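Local coordinates for protein Cry23AA1 (Bacillus thuringiensis, PDB 4RHZ) that forms a binary insecticidal crystal toxin complex with Cry37Aa1, binds zinc and probably makes pores in target membranes as aerolysin-family toxins do, at residues 68-79 against 129-140; 94-102 against 113-121. All blocks are in the same frame, centred on the assembly; numbering follows the deposited sequence.

In the fold
Both contacts belong to the elongated, strand-rich body of an aerolysin-type (ETX/MTX2) toxin. Contact 1 joins two long strands, and contact 2 is nested in the chain between them: strand 67-90 leads to strand 96-105, strand 111-119 turns back, and strand 126-142 returns. The hairpin of contact 2 therefore lies within the loop that contact 1 closes. The two centres are about 32 Å apart, yet the nearest atoms come to about 8 Å without touching. The zinc ion sits at this nearer end of contact 1, held by His79, Glu130 and His132, and the side chain of Val114 in contact 2 is about 8 Å from the metal.

Contact 1 (68-79 against 129-140); sequences ESTVSFTWTETH and TETHTWSDSTKV. With ZN (zinc ion), chain C.
Trp75 and Trp134 sit opposite each other as a hydrogen-bonded pair in two long antiparallel strands, with Trp75 N bonded to Trp134 O at 2.8 Å. Twelve backbone hydrogen bonds of this kind run without a bulge from the Ser69-Val140 pair to the His79-Glu130 pair.

The metal site closes one end. His79 NE2 binds the zinc ion at 2.1 Å. Glu130, with CG between its backbone N and carbonyl carbon (chi1 50°) and an extended chain beyond, brings OE1 to a looser 2.7 Å. His132 is the third protein ligand, but it occurs in two conformers and its exact geometry is less certain.

On the face opposite to these ligands lie Thr70, Ser72, Thr74, Thr76 and Thr78 with Thr131, Thr133, Ser135 and Ser137, mostly exposed. Thr74 OG1 and Ser135 OG hydrogen-bond across the strands at 2.8 Å, either being able to donate, though Ser135 has two conformers and the bond is less certain for it. Such long strands rich in serine and threonine are characteristic of the aerolysin-type ETX/MTX2 toxins.

The other face carries the apolar and buried polar packing. Trp134 CD1 lies near the plane of the Trp75 ring, 4.2 Å from its CE3. Glu77 CG meets the indole edge of Trp134 in plane, 3.4 Å from NE1, with the carboxylate turned 71° from the ring. Val71 CG2 touches Thr138 CG2 at 4.0 Å. Phe73 stacks on Tyr152, whose OH, with Ser227 OG and Ser253 OG, bonds the buried carboxylate of Asp136.

Charge pairing appears at the far end, where Glu68 OE2 forms a salt bridge to Lys139 NZ at 3.4 Å.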
loop_
_atom_site.group_PDB
_atom_site.type_symbol
_atom_site.label_atom_id
_atom_site.label_comp_id
_atom_site.label_asym_id
_atom_site.label_seq_id
_atom_site.Cartn_x
_atom_site.Cartn_y
_atom_site.Cartn_z
ATOM N N GLU A 68 -12.250 23.807 27.957
ATOM C CA GLU A 68 -11.706 23.682 26.614
ATOM C C GLU A 68 -10.328 23.173 26.874
ATOM O O GLU A 68 -9.683 23.602 27.829
ATOM C CB GLU A 68 -11.672 25.019 25.877
ATOM C CG GLU A 68 -13.104 25.570 25.611
ATOM C CD GLU A 68 -13.277 26.284 24.262
ATOM O OE1 GLU A 68 -14.331 26.090 23.604
ATOM O OE2 GLU A 68 -12.369 27.048 23.857
ATOM N N SER A 69 -9.892 22.213 26.057
ATOM C CA SER A 69 -8.555 21.655 26.219
ATOM C C SER A 69 -7.951 21.463 24.825
ATOM O O SER A 69 -8.604 20.940 23.892
ATOM C CB SER A 69 -8.649 20.337 26.959
ATOM O OG SER A 69 -7.425 19.935 27.522
ATOM N N THR A 70 -6.709 21.909 24.682
ATOM C CA THR A 70 -5.987 21.703 23.448
ATOM C C THR A 70 -5.141 20.434 23.486
ATOM O O THR A 70 -4.309 20.295 24.371
ATOM C CB THR A 70 -5.139 22.936 23.125
ATOM O OG1 THR A 70 -6.050 23.980 22.764
ATOM C CG2 THR A 70 -4.205 22.682 21.888
ATOM N N VAL A 71 -5.394 19.483 22.566
ATOM C CA VAL A 71 -4.479 18.291 22.481
ATOM C C VAL A 71 -3.679 18.327 21.169
ATOM O O VAL A 71 -4.244 18.542 20.090
ATOM C CB VAL A 71 -5.212 16.917 22.605
ATOM C CG1 VAL A 71 -5.720 16.698 24.034
ATOM C CG2 VAL A 71 -6.391 16.839 21.652
ATOM N N SER A 72 -2.375 18.107 21.310
ATOM C CA SER A 72 -1.407 18.287 20.273
ATOM C C SER A 72 -0.620 17.009 20.196
ATOM O O SER A 72 -0.208 16.472 21.236
ATOM C CB SER A 72 -0.362 19.351 20.678
ATOM O OG SER A 72 -0.970 20.601 20.652
ATOM N N PHE A 73 -0.307 16.619 18.976
ATOM C CA PHE A 73 0.422 15.389 18.719
ATOM C C PHE A 73 1.510 15.647 17.718
ATOM O O PHE A 73 1.373 16.464 16.788
ATOM C CB PHE A 73 -0.515 14.357 18.120
ATOM C CG PHE A 73 -1.590 13.938 19.044
ATOM C CD1 PHE A 73 -2.881 14.428 18.896
ATOM C CD2 PHE A 73 -1.312 13.061 20.059
ATOM C CE1 PHE A 73 -3.897 14.012 19.759
ATOM C CE2 PHE A 73 -2.311 12.640 20.938
ATOM C CZ PHE A 73 -3.617 13.116 20.777
ATOM N N THR A 74 2.582 14.926 17.896
ATOM C CA THR A 74 3.588 14.947 16.899
ATOM C C THR A 74 4.069 13.532 16.569
ATOM O O THR A 74 4.210 12.690 17.447
ATOM C CB THR A 74 4.702 15.886 17.338
ATOM O OG1 THR A 74 5.336 16.385 16.168
ATOM C CG2 THR A 74 5.716 15.193 18.245
ATOM N N TRP A 75 4.333 13.277 15.295
ATOM C CA TRP A 75 4.921 12.005 14.940
ATOM C C TRP A 75 5.844 12.070 13.711
ATOM O O TRP A 75 5.537 12.727 12.714
ATOM C CB TRP A 75 3.828 10.962 14.739
ATOM C CG TRP A 75 4.345 9.583 14.821
ATOM C CD1 TRP A 75 4.822 8.935 15.935
ATOM C CD2 TRP A 75 4.466 8.661 13.730
ATOM N NE1 TRP A 75 5.231 7.648 15.595
ATOM C CE2 TRP A 75 5.020 7.465 14.247
ATOM C CE3 TRP A 75 4.144 8.729 12.363
ATOM C CZ2 TRP A 75 5.259 6.337 13.438
ATOM C CZ3 TRP A 75 4.384 7.604 11.551
ATOM C CH2 TRP A 75 4.932 6.426 12.090
ATOM N N THR A 76 6.988 11.415 13.806
ATOM C CA THR A 76 7.936 11.411 12.690
ATOM C C THR A 76 7.985 10.013 12.070
ATOM O O THR A 76 8.343 9.058 12.731
ATOM C CB THR A 76 9.336 11.939 13.069
ATOM O OG1 THR A 76 9.732 11.334 14.299
ATOM C CG2 THR A 76 9.321 13.410 13.262
ATOM N N GLU A 77 7.496 9.919 10.847
ATOM C CA GLU A 77 7.454 8.655 10.102
ATOM C C GLU A 77 8.634 8.650 9.132
ATOM O O GLU A 77 9.019 9.684 8.556
ATOM C CB GLU A 77 6.176 8.518 9.280
ATOM C CG GLU A 77 6.083 9.481 8.030
ATOM C CD GLU A 77 5.096 8.961 6.954
ATOM O OE1 GLU A 77 4.149 8.228 7.374
ATOM O OE2 GLU A 77 5.272 9.253 5.738
ATOM N N THR A 78 9.240 7.494 8.996
ATOM C CA THR A 78 10.331 7.375 8.049
ATOM C C THR A 78 9.742 6.538 6.990
ATOM O O THR A 78 9.203 5.475 7.272
ATOM C CB THR A 78 11.617 6.760 8.643
ATOM O OG1 THR A 78 12.249 7.739 9.497
ATOM C CG2 THR A 78 12.629 6.412 7.500
ATOM N N HIS A 79 9.783 7.045 5.768
ATOM C CA HIS A 79 9.237 6.246 4.721
ATOM C C HIS A 79 9.927 6.207 3.288
ATOM O O HIS A 79 10.618 7.168 2.862
ATOM C CB HIS A 79 7.840 6.652 4.610
ATOM C CG HIS A 79 7.652 7.670 3.556
ATOM N ND1 HIS A 79 7.575 7.329 2.224
ATOM C CD2 HIS A 79 7.499 9.005 3.624
ATOM C CE1 HIS A 79 7.394 8.422 1.502
ATOM N NE2 HIS A 79 7.364 9.453 2.331
ATOM N N THR A 129 14.548 7.044 0.984
ATOM C CA THR A 129 13.995 6.952 2.327
ATOM C C THR A 129 14.119 8.338 2.949
ATOM O O THR A 129 15.217 8.885 3.053
ATOM C CB THR A 129 14.815 5.994 3.200
ATOM O OG1 THR A 129 14.931 4.745 2.541
ATOM C CG2 THR A 129 14.132 5.685 4.528
ATOM N N GLU A 130 12.982 8.892 3.349
ATOM C CA GLU A 130 12.909 10.217 3.977
ATOM C C GLU A 130 11.984 10.237 5.187
ATOM O O GLU A 130 11.131 9.371 5.354
ATOM C CB GLU A 130 12.438 11.255 2.992
ATOM C CG GLU A 130 11.204 10.868 2.255
ATOM C CD GLU A 130 10.942 11.709 0.993
ATOM O OE1 GLU A 130 9.814 11.601 0.499
ATOM O OE2 GLU A 130 11.846 12.460 0.489
ATOM N N THR A 131 12.181 11.217 6.063
ATOM C CA THR A 131 11.320 11.318 7.228
ATOM C C THR A 131 10.304 12.421 7.051
ATOM O O THR A 131 10.522 13.410 6.329
ATOM C CB THR A 131 12.064 11.626 8.466
ATOM O OG1 THR A 131 12.726 12.871 8.235
ATOM C CG2 THR A 131 13.034 10.485 8.799
ATOM N N HIS A 132 9.154 12.201 7.675
ATOM C CA HIS A 132 8.138 13.215 7.679
ATOM C C HIS A 132 7.638 13.397 9.116
ATOM O O HIS A 132 7.574 12.451 9.909
ATOM C CB HIS A 132 7.047 12.917 6.644
ATOM C CG HIS A 132 7.405 13.361 5.253
ATOM N ND1 HIS A 132 7.923 14.612 4.977
ATOM C CD2 HIS A 132 7.345 12.715 4.064
ATOM C CE1 HIS A 132 8.147 14.722 3.680
ATOM N NE2 HIS A 132 7.796 13.589 3.105
ATOM N N THR A 133 7.391 14.646 9.474
ATOM C CA THR A 133 6.955 14.962 10.831
ATOM C C THR A 133 5.514 15.379 10.682
ATOM O O THR A 133 5.230 16.405 10.050
ATOM C CB THR A 133 7.803 16.088 11.469
ATOM O OG1 THR A 133 9.138 15.598 11.640
ATOM C CG2 THR A 133 7.242 16.480 12.880
ATOM N N TRP A 134 4.621 14.521 11.166
ATOM C CA TRP A 134 3.191 14.845 11.288
ATOM C C TRP A 134 3.016 15.671 12.587
ATOM O O TRP A 134 3.628 15.382 13.584
ATOM C CB TRP A 134 2.349 13.552 11.345
ATOM C CG TRP A 134 2.460 12.725 10.090
ATOM C CD1 TRP A 134 3.507 11.933 9.739
ATOM C CD2 TRP A 134 1.503 12.624 9.019
ATOM N NE1 TRP A 134 3.274 11.357 8.506
ATOM C CE2 TRP A 134 2.050 11.755 8.047
ATOM C CE3 TRP A 134 0.264 13.201 8.780
ATOM C CZ2 TRP A 134 1.402 11.454 6.837
ATOM C CZ3 TRP A 134 -0.395 12.901 7.601
ATOM C CH2 TRP A 134 0.192 12.032 6.630
ATOM N N SER A 135 2.247 16.743 12.531
ATOM C CA SER A 135 1.900 17.479 13.742
ATOM C C SER A 135 0.446 17.950 13.671
ATOM O O SER A 135 0.008 18.508 12.682
ATOM C CB SER A 135 2.895 18.633 13.975
ATOM O OG SER A 135 4.200 18.106 14.227
ATOM N N ASP A 136 -0.325 17.692 14.704
ATOM C CA ASP A 136 -1.711 18.024 14.586
ATOM C C ASP A 136 -2.183 18.477 15.969
ATOM O O ASP A 136 -1.640 18.034 17.009
ATOM C CB ASP A 136 -2.487 16.752 14.155
ATOM C CG ASP A 136 -2.294 16.374 12.654
ATOM O OD1 ASP A 136 -1.629 15.326 12.369
ATOM O OD2 ASP A 136 -2.849 17.077 11.775
ATOM N N SER A 137 -3.213 19.313 16.003
ATOM C CA SER A 137 -3.825 19.642 17.284
ATOM C C SER A 137 -5.219 20.111 17.090
ATOM O O SER A 137 -5.624 20.472 15.983
ATOM C CB SER A 137 -3.032 20.668 18.066
ATOM O OG SER A 137 -3.020 21.818 17.326
ATOM N N THR A 138 -6.006 20.003 18.154
ATOM C CA THR A 138 -7.415 20.365 18.050
ATOM C C THR A 138 -7.832 20.733 19.485
ATOM O O THR A 138 -7.128 20.394 20.470
ATOM C CB THR A 138 -8.244 19.242 17.458
ATOM O OG1 THR A 138 -9.538 19.714 17.061
ATOM C CG2 THR A 138 -8.379 18.050 18.422
ATOM N N LYS A 139 -8.943 21.459 19.578
ATOM C CA LYS A 139 -9.360 22.073 20.813
ATOM C C LYS A 139 -10.656 21.383 21.137
ATOM O O LYS A 139 -11.633 21.458 20.404
ATOM C CB LYS A 139 -9.574 23.544 20.569
ATOM C CG LYS A 139 -9.343 24.452 21.774
ATOM C CD LYS A 139 -10.229 25.736 21.615
ATOM C CE LYS A 139 -9.664 26.939 22.355
ATOM N NZ LYS A 139 -10.049 28.246 21.706
ATOM N N VAL A 140 -10.672 20.653 22.220
ATOM C CA VAL A 140 -11.895 19.939 22.508
ATOM C C VAL A 140 -12.600 20.549 23.721
ATOM O O VAL A 140 -11.966 21.068 24.647
ATOM C CB VAL A 140 -11.638 18.410 22.744
ATOM C CG1 VAL A 140 -10.626 18.195 23.832
ATOM C CG2 VAL A 140 -12.946 17.713 23.147
HETATM ZN ZN ZN C . 7.336 11.346 1.506
#

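Contact 2 (94-102 against 113-121); sequences SISTKQSFK and TVSAEYNYS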
loop_
_atom_site.group_PDB
_atom_site.type_symbol
_atom_site.label_atom_id
_atom_site.label_comp_id
_atom_site.label_asym_id
_atom_site.label_seq_id
_atom_site.Cartn_x
_atom_site.Cartn_y
_atom_site.Cartn_z
ATOM N N SER A 94 20.388 7.617 -25.076
ATOM C CA SER A 94 19.613 7.552 -23.815
ATOM C C SER A 94 18.123 7.308 -23.987
ATOM O O SER A 94 17.458 8.077 -24.672
ATOM C CB SER A 94 19.692 8.927 -23.143
ATOM O OG SER A 94 20.463 8.791 -21.996
ATOM N N ILE A 95 17.576 6.280 -23.360
ATOM C CA ILE A 95 16.104 6.203 -23.367
ATOM C C ILE A 95 15.621 6.257 -21.902
ATOM O O ILE A 95 15.944 5.359 -21.119
ATOM C CB ILE A 95 15.576 4.949 -24.046
ATOM C CG1 ILE A 95 16.326 4.685 -25.368
ATOM C CG2 ILE A 95 14.030 5.037 -24.235
ATOM C CD1 ILE A 95 16.223 3.200 -25.769
ATOM N N SER A 96 14.878 7.311 -21.542
ATOM C CA SER A 96 14.318 7.413 -20.189
ATOM C C SER A 96 12.980 8.174 -20.125
ATOM O O SER A 96 12.661 8.905 -21.077
ATOM C CB SER A 96 15.368 7.983 -19.207
ATOM O OG SER A 96 15.650 9.297 -19.553
ATOM N N THR A 97 12.212 7.986 -19.030
ATOM C CA THR A 97 10.923 8.679 -18.810
ATOM C C THR A 97 10.744 9.026 -17.320
ATOM O O THR A 97 10.957 8.161 -16.468
ATOM C CB THR A 97 9.742 7.765 -19.137
ATOM O OG1 THR A 97 9.804 7.337 -20.485
ATOM C CG2 THR A 97 8.392 8.471 -18.938
ATOM N N LYS A 98 10.373 10.280 -17.019
ATOM C CA LYS A 98 9.899 10.673 -15.692
ATOM C C LYS A 98 8.414 10.371 -15.781
ATOM O O LYS A 98 7.686 10.956 -16.577
ATOM C CB LYS A 98 10.103 12.171 -15.442
ATOM C CG LYS A 98 10.777 12.598 -14.086
ATOM C CD LYS A 98 9.820 12.558 -12.846
ATOM C CE LYS A 98 10.499 13.034 -11.530
ATOM N NZ LYS A 98 10.999 11.865 -10.676
ATOM N N GLN A 99 7.959 9.382 -15.033
ATOM C CA GLN A 99 6.524 9.198 -14.976
ATOM C C GLN A 99 5.893 9.478 -13.597
ATOM O O GLN A 99 6.421 9.104 -12.551
ATOM C CB GLN A 99 6.089 7.872 -15.536
ATOM C CG GLN A 99 5.308 8.087 -16.801
ATOM C CD GLN A 99 3.847 8.142 -16.543
ATOM O OE1 GLN A 99 3.343 7.358 -15.757
ATOM N NE2 GLN A 99 3.149 9.049 -17.187
ATOM N N SER A 100 4.765 10.157 -13.653
ATOM C CA SER A 100 3.971 10.410 -12.478
ATOM C C SER A 100 2.786 9.466 -12.453
ATOM O O SER A 100 2.137 9.258 -13.459
ATOM C CB SER A 100 3.517 11.872 -12.492
ATOM O OG SER A 100 2.169 11.912 -12.105
ATOM N N PHE A 101 2.517 8.878 -11.299
ATOM C CA PHE A 101 1.382 7.989 -11.156
ATOM C C PHE A 101 0.362 8.469 -10.048
ATOM O O PHE A 101 0.734 8.926 -8.942
ATOM C CB PHE A 101 1.840 6.589 -10.762
ATOM C CG PHE A 101 2.969 6.014 -11.563
ATOM C CD1 PHE A 101 4.293 6.330 -11.251
ATOM C CD2 PHE A 101 2.714 5.053 -12.553
ATOM C CE1 PHE A 101 5.322 5.772 -11.919
ATOM C CE2 PHE A 101 3.744 4.481 -13.236
ATOM C CZ PHE A 101 5.060 4.835 -12.930
ATOM N N LYS A 102 -0.913 8.283 -10.332
ATOM C CA LYS A 102 -1.970 8.598 -9.396
ATOM C C LYS A 102 -2.583 7.282 -9.003
ATOM O O LYS A 102 -3.207 6.650 -9.849
ATOM C CB LYS A 102 -3.021 9.459 -10.078
ATOM C CG LYS A 102 -2.458 10.813 -10.538
ATOM C CD LYS A 102 -2.537 11.949 -9.432
ATOM C CE LYS A 102 -2.138 13.357 -9.945
ATOM N NZ LYS A 102 -3.231 14.001 -10.753
ATOM N N THR A 113 -0.108 10.481 -5.223
ATOM C CA THR A 113 0.730 10.869 -6.336
ATOM C C THR A 113 2.179 10.569 -6.103
ATOM O O THR A 113 2.786 11.018 -5.120
ATOM C CB THR A 113 0.583 12.370 -6.644
ATOM O OG1 THR A 113 -0.690 12.540 -7.246
ATOM C CG2 THR A 113 1.655 12.874 -7.675
ATOM N N VAL A 114 2.735 9.805 -7.033
ATOM C CA VAL A 114 4.144 9.460 -6.954
ATOM C C VAL A 114 4.792 9.411 -8.365
ATOM O O VAL A 114 4.144 9.091 -9.373
ATOM C CB VAL A 114 4.334 8.142 -6.163
ATOM C CG1 VAL A 114 3.780 6.957 -6.919
ATOM C CG2 VAL A 114 5.806 7.899 -5.856
ATOM N N SER A 115 6.069 9.726 -8.418
ATOM C CA SER A 115 6.756 9.896 -9.680
ATOM C C SER A 115 8.046 9.094 -9.609
ATOM O O SER A 115 8.676 8.973 -8.542
ATOM C CB SER A 115 7.145 11.375 -9.881
ATOM O OG SER A 115 6.057 12.149 -10.390
ATOM N N ALA A 116 8.466 8.565 -10.751
ATOM C CA ALA A 116 9.793 7.977 -10.790
ATOM C C ALA A 116 10.413 8.135 -12.187
ATOM O O ALA A 116 9.699 8.316 -13.189
ATOM C CB ALA A 116 9.759 6.518 -10.333
ATOM N N GLU A 117 11.742 8.137 -12.192
ATOM C CA GLU A 117 12.520 8.125 -13.394
ATOM C C GLU A 117 12.911 6.702 -13.853
ATOM O O GLU A 117 13.642 5.984 -13.178
ATOM C CB GLU A 117 13.780 9.013 -13.312
ATOM C CG GLU A 117 14.071 9.442 -14.795
ATOM C CD GLU A 117 14.939 10.615 -14.944
ATOM O OE1 GLU A 117 15.338 10.870 -16.100
ATOM O OE2 GLU A 117 15.234 11.279 -13.933
ATOM N N TYR A 118 12.377 6.316 -14.991
ATOM C CA TYR A 118 12.789 5.078 -15.641
ATOM C C TYR A 118 13.847 5.255 -16.752
ATOM O O TYR A 118 13.555 5.824 -17.808
ATOM C CB TYR A 118 11.586 4.348 -16.149
ATOM C CG TYR A 118 10.722 3.917 -14.992
ATOM C CD1 TYR A 118 10.964 2.729 -14.328
ATOM C CD2 TYR A 118 9.685 4.746 -14.523
ATOM C CE1 TYR A 118 10.166 2.336 -13.269
ATOM C CE2 TYR A 118 8.902 4.370 -13.437
ATOM C CZ TYR A 118 9.132 3.189 -12.826
ATOM O OH TYR A 118 8.324 2.847 -11.754
ATOM N N ASN A 119 15.053 4.788 -16.456
ATOM C CA ASN A 119 16.103 4.668 -17.450
ATOM C C ASN A 119 16.083 3.252 -18.085
ATOM O O ASN A 119 16.390 2.258 -17.419
ATOM C CB ASN A 119 17.454 4.973 -16.828
ATOM C CG ASN A 119 18.665 4.738 -17.859
ATOM O OD1 ASN A 119 18.516 4.148 -18.976
ATOM N ND2 ASN A 119 19.853 5.149 -17.433
ATOM N N TYR A 120 15.710 3.176 -19.356
ATOM C CA TYR A 120 15.442 1.865 -20.012
ATOM C C TYR A 120 16.637 0.934 -20.133
ATOM O O TYR A 120 16.465 -0.274 -20.245
ATOM C CB TYR A 120 14.805 2.034 -21.381
ATOM C CG TYR A 120 13.410 2.632 -21.419
ATOM C CD1 TYR A 120 13.002 3.615 -20.517
ATOM C CD2 TYR A 120 12.533 2.279 -22.439
ATOM C CE1 TYR A 120 11.694 4.209 -20.622
ATOM C CE2 TYR A 120 11.261 2.835 -22.530
ATOM C CZ TYR A 120 10.864 3.798 -21.626
ATOM O OH TYR A 120 9.628 4.337 -21.773
ATOM N N SER A 121 17.821 1.501 -19.973
ATOM C CA SER A 121 19.091 0.826 -20.259
ATOM C C SER A 121 19.772 0.201 -19.062
ATOM O O SER A 121 20.859 -0.423 -19.228
ATOM C CB SER A 121 20.058 1.823 -20.947
ATOM O OG SER A 121 19.319 2.348 -22.088
HETATM O O HOH W 1 19.114 4.840 -21.300
HETATM O O HOH W 2 14.003 11.002 -18.111
#
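With CG anti to the carbonyl carbon (chi1 -66°), Tyr120 presents a ring face to Ile95, whose CG2, anti to the backbone N, rests over it. This CH-pi contact places Ile95 CG2 3.8 Å from the centroid of the Tyr120 ring. It lies at the open end of a beta hairpin made by strands 96-105 and 111-119. In related aerolysin-family toxins a hairpin at a comparable place detaches from the body and refolds into part of a membrane-spanning beta barrel, and this one may do the same.

Seven backbone hydrogen bonds join the two segments, from the Phe101-Val114 pair to the single bond of Tyr120 N to Ile95 O. The buried face bears Phe101, Val114, Ala116 and Tyr118, and packs on strands 67-90, 146-179 and 211-235. Here Phe101 and Tyr118 reach toward each other, and Tyr118 CE2 lies in the plane of the Phe101 ring, 3.9 Å from its CZ. Tyr118 OH is fixed by Phe218 O. Tyr120 OH shares a hydrogen bond of 3.3 Å with Thr97 OG1 and also bonds Glu166 O, which holds the ring's far end. The other face, with Lys98, Ser100 and Glu117, is mostly exposed.

At the ends of the strands, a water accepts from Ile95 N at 2.9 Å and also bonds Asn119 OD1 and Ser121 OG. Asn119 OD1 completes an Asx turn, accepting Ser121 N at 2.9 Å from above its amide carbonyl plane.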